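Local coordinates for protein putative PLP-dependent aminotransferase (Bacillus cereus ATCC 10987, PDB 3JU7) that probably acts as a pyridoxal phosphate-dependent aminotransferase of the DegT/DnrJ/EryC1 family and also binds calcium, at residues I107-W112 against L337-K342; M114-L119 against L145-E150; R316-P321 against I347-L352. One frame throughout, in Å; residues are numbered along the deposited sequence.

Contact 1: residues I107-W112 against L337-K342; sequences ISIDDW and LTRTNK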
loop_
_atom_site.group_PDB
_atom_site.type_symbol
_atom_site.label_atom_id
_atom_site.label_comp_id
_atom_site.label_asym_id
_atom_site.label_seq_id
_atom_site.Cartn_x
_atom_site.Cartn_y
_atom_site.Cartn_z
ATOM N N ILE A 107 -19.242 -21.392 8.503
ATOM C CA ILE A 107 -18.619 -21.244 9.836
ATOM C C ILE A 107 -19.380 -22.073 10.900
ATOM O O ILE A 107 -20.529 -22.440 10.699
ATOM C CB ILE A 107 -18.582 -19.743 10.275
ATOM C CG1 ILE A 107 -19.983 -19.076 10.204
ATOM C CG2 ILE A 107 -17.629 -18.928 9.388
ATOM C CD1 ILE A 107 -20.073 -17.761 11.003
ATOM N N SER A 108 -18.722 -22.366 12.020
ATOM C CA SER A 108 -19.401 -22.886 13.183
ATOM C C SER A 108 -20.311 -21.820 13.786
ATOM O O SER A 108 -19.971 -20.647 13.825
ATOM C CB SER A 108 -18.401 -23.392 14.210
ATOM O OG SER A 108 -17.745 -24.544 13.687
ATOM N N ILE A 109 -21.476 -22.247 14.250
ATOM C CA ILE A 109 -22.483 -21.346 14.789
ATOM C C ILE A 109 -22.055 -20.709 16.111
ATOM O O ILE A 109 -22.568 -19.655 16.457
ATOM C CB ILE A 109 -23.841 -22.065 14.970
ATOM C CG1 ILE A 109 -24.993 -21.061 14.846
ATOM C CG2 ILE A 109 -23.862 -22.888 16.299
ATOM C CD1 ILE A 109 -25.354 -20.648 13.376
ATOM N N ASP A 110 -21.073 -21.290 16.799
ATOM C CA ASP A 110 -20.651 -20.773 18.107
ATOM C C ASP A 110 -19.359 -19.972 18.157
ATOM O O ASP A 110 -19.323 -18.908 18.781
ATOM C CB ASP A 110 -20.591 -21.904 19.141
ATOM C CG ASP A 110 -19.748 -23.093 18.691
ATOM O OD1 ASP A 110 -19.128 -23.076 17.593
ATOM O OD2 ASP A 110 -19.731 -24.054 19.461
ATOM N N ASP A 111 -18.292 -20.467 17.522
ATOM C CA ASP A 111 -17.003 -19.753 17.547
ATOM C C ASP A 111 -16.797 -18.853 16.332
ATOM O O ASP A 111 -15.897 -18.031 16.330
ATOM C CB ASP A 111 -15.798 -20.693 17.793
ATOM C CG ASP A 111 -15.604 -21.764 16.717
ATOM O OD1 ASP A 111 -15.923 -21.545 15.527
ATOM O OD2 ASP A 111 -15.103 -22.855 17.087
ATOM N N TRP A 112 -17.654 -19.037 15.326
ATOM C CA TRP A 112 -17.714 -18.248 14.091
ATOM C C TRP A 112 -16.459 -18.305 13.253
ATOM O O TRP A 112 -16.201 -17.418 12.451
ATOM C CB TRP A 112 -18.101 -16.804 14.374
ATOM C CG TRP A 112 -19.238 -16.689 15.328
ATOM C CD1 TRP A 112 -20.256 -17.580 15.496
ATOM C CD2 TRP A 112 -19.486 -15.613 16.235
ATOM N NE1 TRP A 112 -21.117 -17.135 16.467
ATOM C CE2 TRP A 112 -20.668 -15.927 16.938
ATOM C CE3 TRP A 112 -18.817 -14.420 16.537
ATOM C CZ2 TRP A 112 -21.200 -15.085 17.929
ATOM C CZ3 TRP A 112 -19.339 -13.590 17.502
ATOM C CH2 TRP A 112 -20.526 -13.931 18.196
ATOM N N LEU A 337 -24.004 -22.456 2.992
ATOM C CA LEU A 337 -23.650 -21.375 3.919
ATOM C C LEU A 337 -24.771 -21.083 4.932
ATOM O O LEU A 337 -24.930 -19.963 5.436
ATOM C CB LEU A 337 -23.229 -20.123 3.115
ATOM C CG LEU A 337 -21.900 -20.249 2.344
ATOM C CD1 LEU A 337 -21.556 -19.014 1.548
ATOM C CD2 LEU A 337 -20.753 -20.568 3.333
ATOM N N THR A 338 -25.517 -22.115 5.295
ATOM C CA THR A 338 -26.660 -21.932 6.210
ATOM C C THR A 338 -26.300 -21.278 7.552
ATOM O O THR A 338 -27.030 -20.426 8.046
ATOM C CB THR A 338 -27.395 -23.256 6.471
ATOM O OG1 THR A 338 -27.960 -23.737 5.241
ATOM C CG2 THR A 338 -28.488 -23.059 7.516
ATOM N N ARG A 339 -25.185 -21.664 8.149
ATOM C CA ARG A 339 -24.793 -21.052 9.423
ATOM C C ARG A 339 -24.339 -19.598 9.265
ATOM O O ARG A 339 -24.692 -18.731 10.101
ATOM C CB ARG A 339 -23.733 -21.895 10.118
ATOM C CG ARG A 339 -24.288 -23.223 10.535
ATOM C CD ARG A 339 -23.225 -24.184 10.998
ATOM N NE ARG A 339 -22.426 -24.751 9.906
ATOM C CZ ARG A 339 -21.404 -25.587 10.097
ATOM N NH1 ARG A 339 -21.044 -25.941 11.319
ATOM N NH2 ARG A 339 -20.729 -26.058 9.079
ATOM N N THR A 340 -23.569 -19.327 8.202
ATOM C CA THR A 340 -23.100 -17.958 7.915
ATOM C C THR A 340 -24.320 -17.055 7.760
ATOM O O THR A 340 -24.376 -15.969 8.309
ATOM C CB THR A 340 -22.194 -17.902 6.627
ATOM O OG1 THR A 340 -21.128 -18.870 6.734
ATOM C CG2 THR A 340 -21.547 -16.525 6.444
ATOM N N ASN A 341 -25.325 -17.532 7.049
ATOM C CA ASN A 341 -26.542 -16.746 6.864
ATOM C C ASN A 341 -27.230 -16.447 8.177
ATOM O O ASN A 341 -27.680 -15.322 8.434
ATOM C CB ASN A 341 -27.526 -17.449 5.911
ATOM C CG ASN A 341 -27.015 -17.458 4.483
ATOM O OD1 ASN A 341 -26.084 -16.710 4.146
ATOM N ND2 ASN A 341 -27.615 -18.288 3.632
ATOM N N LYS A 342 -27.319 -17.462 9.007
ATOM C CA LYS A 342 -27.964 -17.304 10.284
ATOM C C LYS A 342 -27.200 -16.286 11.148
ATOM O O LYS A 342 -27.801 -15.354 11.683
ATOM C CB LYS A 342 -28.103 -18.672 10.983
ATOM C CG LYS A 342 -28.623 -18.611 12.400
ATOM C CD LYS A 342 -30.010 -18.014 12.489
ATOM C CE LYS A 342 -31.060 -18.984 12.059
ATOM N NZ LYS A 342 -31.154 -20.062 13.107
HETATM O O HOH W 1 -21.777 -25.176 13.990
#

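Contact 2: residues M114-L119 against L145-E150; sequences MDKTVL and LEEYEE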
loop_
_atom_site.group_PDB
_atom_site.type_symbol
_atom_site.label_atom_id
_atom_site.label_comp_id
_atom_site.label_asym_id
_atom_site.label_seq_id
_atom_site.Cartn_x
_atom_site.Cartn_y
_atom_site.Cartn_z
HETATM N N MSE A 114 -14.252 -20.669 10.394
HETATM C CA MSE A 114 -14.417 -21.639 9.325
HETATM C C MSE A 114 -14.504 -23.031 9.968
HETATM O O MSE A 114 -13.695 -23.382 10.843
HETATM C CB MSE A 114 -13.260 -21.474 8.302
HETATM C CG MSE A 114 -13.402 -22.318 7.084
HETATM SE SE MSE A 114 -12.417 -21.701 5.595
HETATM C CE MSE A 114 -10.700 -21.514 6.576
ATOM N N ASP A 115 -15.542 -23.781 9.607
ATOM C CA ASP A 115 -15.750 -25.123 10.140
ATOM C C ASP A 115 -14.764 -26.098 9.500
ATOM O O ASP A 115 -14.858 -26.392 8.314
ATOM C CB ASP A 115 -17.193 -25.569 9.865
ATOM C CG ASP A 115 -17.453 -27.027 10.227
ATOM O OD1 ASP A 115 -16.489 -27.812 10.320
ATOM O OD2 ASP A 115 -18.631 -27.400 10.375
ATOM N N LYS A 116 -13.843 -26.620 10.306
ATOM C CA LYS A 116 -12.717 -27.405 9.795
ATOM C C LYS A 116 -13.142 -28.700 9.105
ATOM O O LYS A 116 -12.532 -29.110 8.144
ATOM C CB LYS A 116 -11.654 -27.623 10.899
ATOM C CG LYS A 116 -10.741 -26.344 11.060
ATOM C CD LYS A 116 -9.867 -26.278 12.334
ATOM C CE LYS A 116 -10.694 -25.862 13.548
ATOM N NZ LYS A 116 -9.847 -25.398 14.680
ATOM N N THR A 117 -14.230 -29.288 9.560
ATOM C CA THR A 117 -14.771 -30.471 8.932
ATOM C C THR A 117 -15.182 -30.185 7.512
ATOM O O THR A 117 -14.852 -30.929 6.590
ATOM C CB THR A 117 -15.993 -30.961 9.695
ATOM O OG1 THR A 117 -15.572 -31.362 10.989
ATOM C CG2 THR A 117 -16.627 -32.133 9.026
ATOM N N VAL A 118 -15.900 -29.087 7.334
ATOM C CA VAL A 118 -16.375 -28.715 6.012
ATOM C C VAL A 118 -15.179 -28.304 5.139
ATOM O O VAL A 118 -15.127 -28.657 3.972
ATOM C CB VAL A 118 -17.475 -27.639 6.118
ATOM C CG1 VAL A 118 -17.809 -27.065 4.738
ATOM C CG2 VAL A 118 -18.746 -28.253 6.836
ATOM N N LEU A 119 -14.189 -27.629 5.728
ATOM C CA LEU A 119 -13.009 -27.201 4.995
ATOM C C LEU A 119 -12.224 -28.432 4.458
ATOM O O LEU A 119 -11.889 -28.491 3.264
ATOM C CB LEU A 119 -12.117 -26.304 5.881
ATOM C CG LEU A 119 -10.694 -25.992 5.396
ATOM C CD1 LEU A 119 -10.633 -25.332 4.011
ATOM C CD2 LEU A 119 -9.951 -25.117 6.402
ATOM N N LEU A 145 -4.736 -22.957 15.965
ATOM C CA LEU A 145 -4.077 -23.182 14.670
ATOM C C LEU A 145 -3.483 -24.580 14.466
ATOM O O LEU A 145 -2.830 -24.808 13.444
ATOM C CB LEU A 145 -2.983 -22.118 14.440
ATOM C CG LEU A 145 -3.501 -20.686 14.344
ATOM C CD1 LEU A 145 -2.352 -19.713 14.228
ATOM C CD2 LEU A 145 -4.446 -20.568 13.151
ATOM N N GLU A 146 -3.704 -25.500 15.420
ATOM C CA GLU A 146 -3.231 -26.887 15.301
ATOM C C GLU A 146 -3.581 -27.542 13.952
ATOM O O GLU A 146 -2.739 -28.107 13.318
ATOM C CB GLU A 146 -3.807 -27.754 16.433
ATOM N N GLU A 147 -4.829 -27.443 13.519
ATOM C CA GLU A 147 -5.275 -28.123 12.314
ATOM C C GLU A 147 -4.738 -27.428 11.073
ATOM O O GLU A 147 -4.499 -28.071 10.053
ATOM C CB GLU A 147 -6.812 -28.193 12.260
ATOM C CG GLU A 147 -7.518 -28.780 13.534
ATOM C CD GLU A 147 -7.363 -30.294 13.696
ATOM O OE1 GLU A 147 -6.212 -30.770 13.870
ATOM O OE2 GLU A 147 -8.400 -31.009 13.679
ATOM N N TYR A 148 -4.534 -26.118 11.167
ATOM C CA TYR A 148 -3.979 -25.331 10.052
ATOM C C TYR A 148 -2.498 -25.630 9.889
ATOM O O TYR A 148 -1.962 -25.686 8.760
ATOM C CB TYR A 148 -4.255 -23.829 10.254
ATOM C CG TYR A 148 -5.742 -23.528 10.033
ATOM C CD1 TYR A 148 -6.305 -23.584 8.756
ATOM C CD2 TYR A 148 -6.584 -23.249 11.096
ATOM C CE1 TYR A 148 -7.677 -23.344 8.557
ATOM C CE2 TYR A 148 -7.957 -23.011 10.903
ATOM C CZ TYR A 148 -8.487 -23.056 9.657
ATOM O OH TYR A 148 -9.827 -22.855 9.495
ATOM N N GLU A 149 -1.843 -25.855 11.020
ATOM C CA GLU A 149 -0.461 -26.270 11.005
ATOM C C GLU A 149 -0.405 -27.637 10.322
ATOM O O GLU A 149 0.542 -27.931 9.566
ATOM C CB GLU A 149 0.083 -26.310 12.434
ATOM C CG GLU A 149 1.506 -26.763 12.557
ATOM C CD GLU A 149 2.529 -25.695 12.196
ATOM O OE1 GLU A 149 2.184 -24.505 12.047
ATOM O OE2 GLU A 149 3.716 -26.063 12.087
ATOM N N GLU A 150 -1.456 -28.435 10.519
ATOM C CA GLU A 150 -1.487 -29.764 9.943
ATOM C C GLU A 150 -1.569 -29.694 8.433
ATOM O O GLU A 150 -0.886 -30.472 7.727
ATOM C CB GLU A 150 -2.654 -30.601 10.505
ATOM C CG GLU A 150 -2.441 -32.079 10.358
ATOM C CD GLU A 150 -1.170 -32.550 11.091
ATOM O OE1 GLU A 150 -0.971 -32.157 12.272
ATOM O OE2 GLU A 150 -0.364 -33.287 10.468
#

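Contact 3: residues R316-P321 against I347-L352; sequences RLYFSP and IVSLPL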
loop_
_atom_site.group_PDB
_atom_site.type_symbol
_atom_site.label_atom_id
_atom_site.label_comp_id
_atom_site.label_asym_id
_atom_site.label_seq_id
_atom_site.Cartn_x
_atom_site.Cartn_y
_atom_site.Cartn_z
ATOM N N ARG A 316 -23.026 -1.220 14.445
ATOM C CA ARG A 316 -22.936 -1.686 13.071
ATOM C C ARG A 316 -23.211 -3.195 13.009
ATOM O O ARG A 316 -23.501 -3.810 14.032
ATOM C CB ARG A 316 -21.573 -1.331 12.460
ATOM C CG ARG A 316 -21.358 0.162 12.324
ATOM C CD ARG A 316 -20.108 0.473 11.539
ATOM N NE ARG A 316 -19.762 1.884 11.614
ATOM C CZ ARG A 316 -18.673 2.438 11.074
ATOM N NH1 ARG A 316 -17.804 1.724 10.376
ATOM N NH2 ARG A 316 -18.458 3.739 11.219
ATOM N N LEU A 317 -23.114 -3.761 11.808
ATOM C CA LEU A 317 -23.380 -5.170 11.558
ATOM C C LEU A 317 -22.212 -5.812 10.790
ATOM O O LEU A 317 -22.293 -6.003 9.578
ATOM C CB LEU A 317 -24.660 -5.295 10.719
ATOM C CG LEU A 317 -25.947 -4.665 11.253
ATOM C CD1 LEU A 317 -26.992 -4.688 10.165
ATOM C CD2 LEU A 317 -26.433 -5.370 12.537
ATOM N N TYR A 318 -21.119 -6.100 11.495
ATOM C CA TYR A 318 -20.008 -6.865 10.958
ATOM C C TYR A 318 -20.236 -8.386 11.204
ATOM O O TYR A 318 -20.071 -8.846 12.333
ATOM C CB TYR A 318 -18.700 -6.383 11.628
ATOM C CG TYR A 318 -18.340 -4.986 11.182
ATOM C CD1 TYR A 318 -18.017 -4.731 9.842
ATOM C CD2 TYR A 318 -18.359 -3.906 12.070
ATOM C CE1 TYR A 318 -17.705 -3.445 9.403
ATOM C CE2 TYR A 318 -18.042 -2.608 11.639
ATOM C CZ TYR A 318 -17.733 -2.388 10.303
ATOM O OH TYR A 318 -17.432 -1.128 9.852
ATOM N N PHE A 319 -20.569 -9.206 10.204
ATOM C CA PHE A 319 -20.593 -8.929 8.790
ATOM C C PHE A 319 -21.950 -9.280 8.225
ATOM O O PHE A 319 -22.286 -10.446 8.012
ATOM C CB PHE A 319 -19.512 -9.758 8.128
ATOM C CG PHE A 319 -18.180 -9.471 8.668
ATOM C CD1 PHE A 319 -17.535 -8.283 8.339
ATOM C CD2 PHE A 319 -17.598 -10.325 9.577
ATOM C CE1 PHE A 319 -16.310 -7.966 8.884
ATOM C CE2 PHE A 319 -16.375 -10.014 10.125
ATOM C CZ PHE A 319 -15.737 -8.830 9.785
ATOM N N SER A 320 -22.740 -8.261 7.975
ATOM C CA SER A 320 -24.051 -8.466 7.400
ATOM C C SER A 320 -24.336 -7.236 6.567
ATOM O O SER A 320 -24.542 -6.181 7.149
ATOM C CB SER A 320 -25.077 -8.613 8.521
ATOM O OG SER A 320 -26.376 -8.631 8.002
ATOM N N PRO A 321 -24.321 -7.358 5.218
ATOM C CA PRO A 321 -24.100 -8.582 4.447
ATOM C C PRO A 321 -22.737 -9.205 4.650
ATOM O O PRO A 321 -21.738 -8.494 4.799
ATOM C CB PRO A 321 -24.202 -8.094 2.999
ATOM C CG PRO A 321 -23.811 -6.627 3.072
ATOM C CD PRO A 321 -24.526 -6.206 4.313
ATOM N N ILE A 347 -25.936 -11.155 14.096
ATOM C CA ILE A 347 -24.770 -10.414 14.570
ATOM C C ILE A 347 -25.033 -8.897 14.672
ATOM O O ILE A 347 -25.659 -8.294 13.797
ATOM C CB ILE A 347 -23.505 -10.741 13.725
ATOM C CG1 ILE A 347 -22.217 -10.275 14.433
ATOM C CG2 ILE A 347 -23.635 -10.197 12.272
ATOM C CD1 ILE A 347 -21.872 -11.034 15.676
ATOM N N VAL A 348 -24.536 -8.317 15.769
ATOM C CA VAL A 348 -24.544 -6.877 16.042
ATOM C C VAL A 348 -23.161 -6.494 16.548
ATOM O O VAL A 348 -22.535 -7.284 17.266
ATOM C CB VAL A 348 -25.625 -6.502 17.102
ATOM C CG1 VAL A 348 -25.449 -5.041 17.575
ATOM C CG2 VAL A 348 -27.036 -6.739 16.528
ATOM N N SER A 349 -22.678 -5.306 16.145
ATOM C CA SER A 349 -21.382 -4.776 16.550
ATOM C C SER A 349 -21.613 -3.567 17.447
ATOM O O SER A 349 -22.083 -2.531 16.982
ATOM C CB SER A 349 -20.545 -4.362 15.322
ATOM O OG SER A 349 -20.321 -5.451 14.434
ATOM N N LEU A 350 -21.325 -3.697 18.737
ATOM C CA LEU A 350 -21.656 -2.625 19.665
ATOM C C LEU A 350 -20.411 -1.802 19.921
ATOM O O LEU A 350 -19.293 -2.334 19.944
ATOM C CB LEU A 350 -22.251 -3.142 20.969
ATOM C CG LEU A 350 -23.542 -3.954 20.885
ATOM C CD1 LEU A 350 -23.922 -4.503 22.263
ATOM C CD2 LEU A 350 -24.678 -3.121 20.322
ATOM N N PRO A 351 -20.593 -0.498 20.125
ATOM C CA PRO A 351 -19.416 0.314 20.261
ATOM C C PRO A 351 -18.591 0.007 21.492
ATOM O O PRO A 351 -19.114 -0.278 22.576
ATOM C CB PRO A 351 -19.958 1.753 20.291
ATOM C CG PRO A 351 -21.397 1.664 20.359
ATOM C CD PRO A 351 -21.810 0.302 19.939
ATOM N N LEU A 352 -17.291 0.100 21.286
ATOM C CA LEU A 352 -16.300 -0.052 22.316
ATOM C C LEU A 352 -15.097 0.739 21.829
ATOM O O LEU A 352 -14.685 0.555 20.716
ATOM C CB LEU A 352 -15.951 -1.523 22.490
ATOM C CG LEU A 352 -15.120 -1.956 23.708
ATOM C CD1 LEU A 352 -15.315 -3.480 23.958
ATOM C CD2 LEU A 352 -13.676 -1.628 23.530
HETATM O O HOH W 2 -20.042 -7.989 15.119
#

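Contact 1: residues I107-W112 against L337-K342
Ile107, Ile109 and Arg339 carry most of this contact, in which the loop leaving strand 101-105 and leading to helix 116-126 of a fold type I (aspartate aminotransferase) enzyme meets the first turn of helix 338-346. It illustrates how an arginine can be held by two acids while a carbonyl lies over one face. Leu337 is the N-cap residue of the helix, and Arg339 follows two positions later with CB directed at the loop. Its chain turns at chi3 (-75°), which sets NE back toward Ile107. The carbonyl O of Ile107 lies 3.0 Å above the guanidinium plane, displaced toward the rim, and is 3.1 Å from Arg339 NE. The angle there is too poor for a hydrogen bond, so the contact is one of oxygen against a charged face, probably electrostatically favourable. The NE and NH2 groups instead form salt bridges with Asp106 and Asp115. Asp106 has a second task, since its other carboxylate oxygen pairs with Thr340 OG1, fixing two successive helix residues to the residue just after strand 101-105.

Beside this polar patch the isoleucines supply the apolar surface. Ile107 holds CG1 in the crowded position between backbone N and carbonyl carbon (chi1 53°), and that branch meets Thr340 OG1 at 3.7 Å, the two side chains crossing at about a right angle; Ile343 packs on Ile107 farther along the helix. Ile109, more exposed, lays its CD1 over the start of the Arg339 chain, 3.8 Å from CB, and also reaches Lys342, whose amino group is salt-bridged to Glu297. A water at the guanidinium edge, in its plane, bridges the two segments: it accepts from Arg339 NH1 at 2.9 Å and from the backbone Ile109 N at 3.0 Å.

Contact 2: residues M114-L119 against L145-E150
Lys116 and Leu119, in the opening turn of helix 116-126, and Met114 just ahead of it meet Tyr148 and Glu147 in the opening turn of helix 146-153, an apolar helix-to-helix contact within the same fold type I architecture. Tyr148 is the centrepiece. Its ring reaches from helix 146-153 to the 114-119 segment, and Leu119 CD2 settles 3.6 Å from Tyr148 CE1. Met114, modelled as selenomethionine, bends at chi3 (50°), which carries its methyl CE to within 3.3 Å of Tyr148 OH. The phenol end is thus surrounded by carbon atoms of three residues, Met114, Lys116 and Leu119, and no hydrogen bond crosses between the segments.

On the more exposed side, the aliphatic part of Lys116 does the touching. Its CD lies 3.6 Å from Glu147 CB, the two side chains crossing at about a right angle, while Lys116 NZ and Glu147 OE2 stay 5.9 Å apart. Their opposite charges may attract at that range, but they form no salt bridge. The start of helix 116-126 is secured independently by Asp115 at its N-cap, where OD1 accepts weak bonds from the backbone N atoms of Thr117 and Val118.

Strand 130-133 underlies both helices: Val133 touches Met114, Leu119 and Tyr148 alike, with Pro135 beyond it against Met114 and Tyr148, while Leu119 also rests on Leu82 of strand 80-84 and Met114 on Ile105 of strand 101-105.

Contact 3: residues R316-P321 against I347-L352
Arg316 and Ser349 face each other as an antiparallel hydrogen-bonded pair: Arg316 N gives to Ser349 O at 3.0 Å, and Ser349 N to Arg316 O at 2.7 Å. The first bond arrives in the carbonyl plane on a lone pair, whereas the second donor is tilted 32° from its carbonyl's plane. Beyond this single bridge the side chain of Ser349 takes over from the backbone. Its OG, anti to the carbonyl carbon (chi1 -59°), accepts from Tyr318 N at 3.1 Å and lies at the edge of the Tyr318 ring, close to its plane. Ile347 points at the same turn, with CG1 3.3 Å from Tyr318 O, while Leu317 CD2 lies equally close to Ile347 O.

The bridge adds the irregular segment 316-321 to one edge of strand 347-350, whose other edge pairs with strand 291-294 in a small antiparallel sheet. Two cis peptides, before Phe319 and before Pro321, break the extended course of that segment, and Ser320 N turns back to Leu317 O.

A water joins Tyr318 O to Ser349 OG, 2.9 and 2.6 Å away respectively, with a weak third bond to Val348 O. Farther out, Arg316 NH1 donates to Tyr318 OH at 2.9 Å, the oxygen lying nearly in the guanidinium plane, and Glu314 forms a salt bridge with Arg316 NE. Ser320 OG is bonded to Ala344 O, tying the turn to the last turn of helix 338-346.

In the fold
Contacts 1 and 3 share one continuous piece of chain, since helix 338-346 runs directly into strand 347-350, and they touch where Trp112 CZ3 meets Ile347 CD1. Contacts 1 and 2 are joined by charge instead: Arg339 of the former forms a salt bridge with Asp115, the N-cap residue in the latter. Contacts 2 and 3 stay apart, their nearest atoms about 11 Å from each other. Contact 2 is the most buried of the three and relies on apolar packing between helices, whereas contact 1, partly buried with an exposed rim at Ile109, combines isoleucine packing with a bridging water, its charged side chains being paired with acids outside its two segments. Contact 3, partly buried, is the one in which direct hydrogen bonds, mostly backbone, cross between the segments.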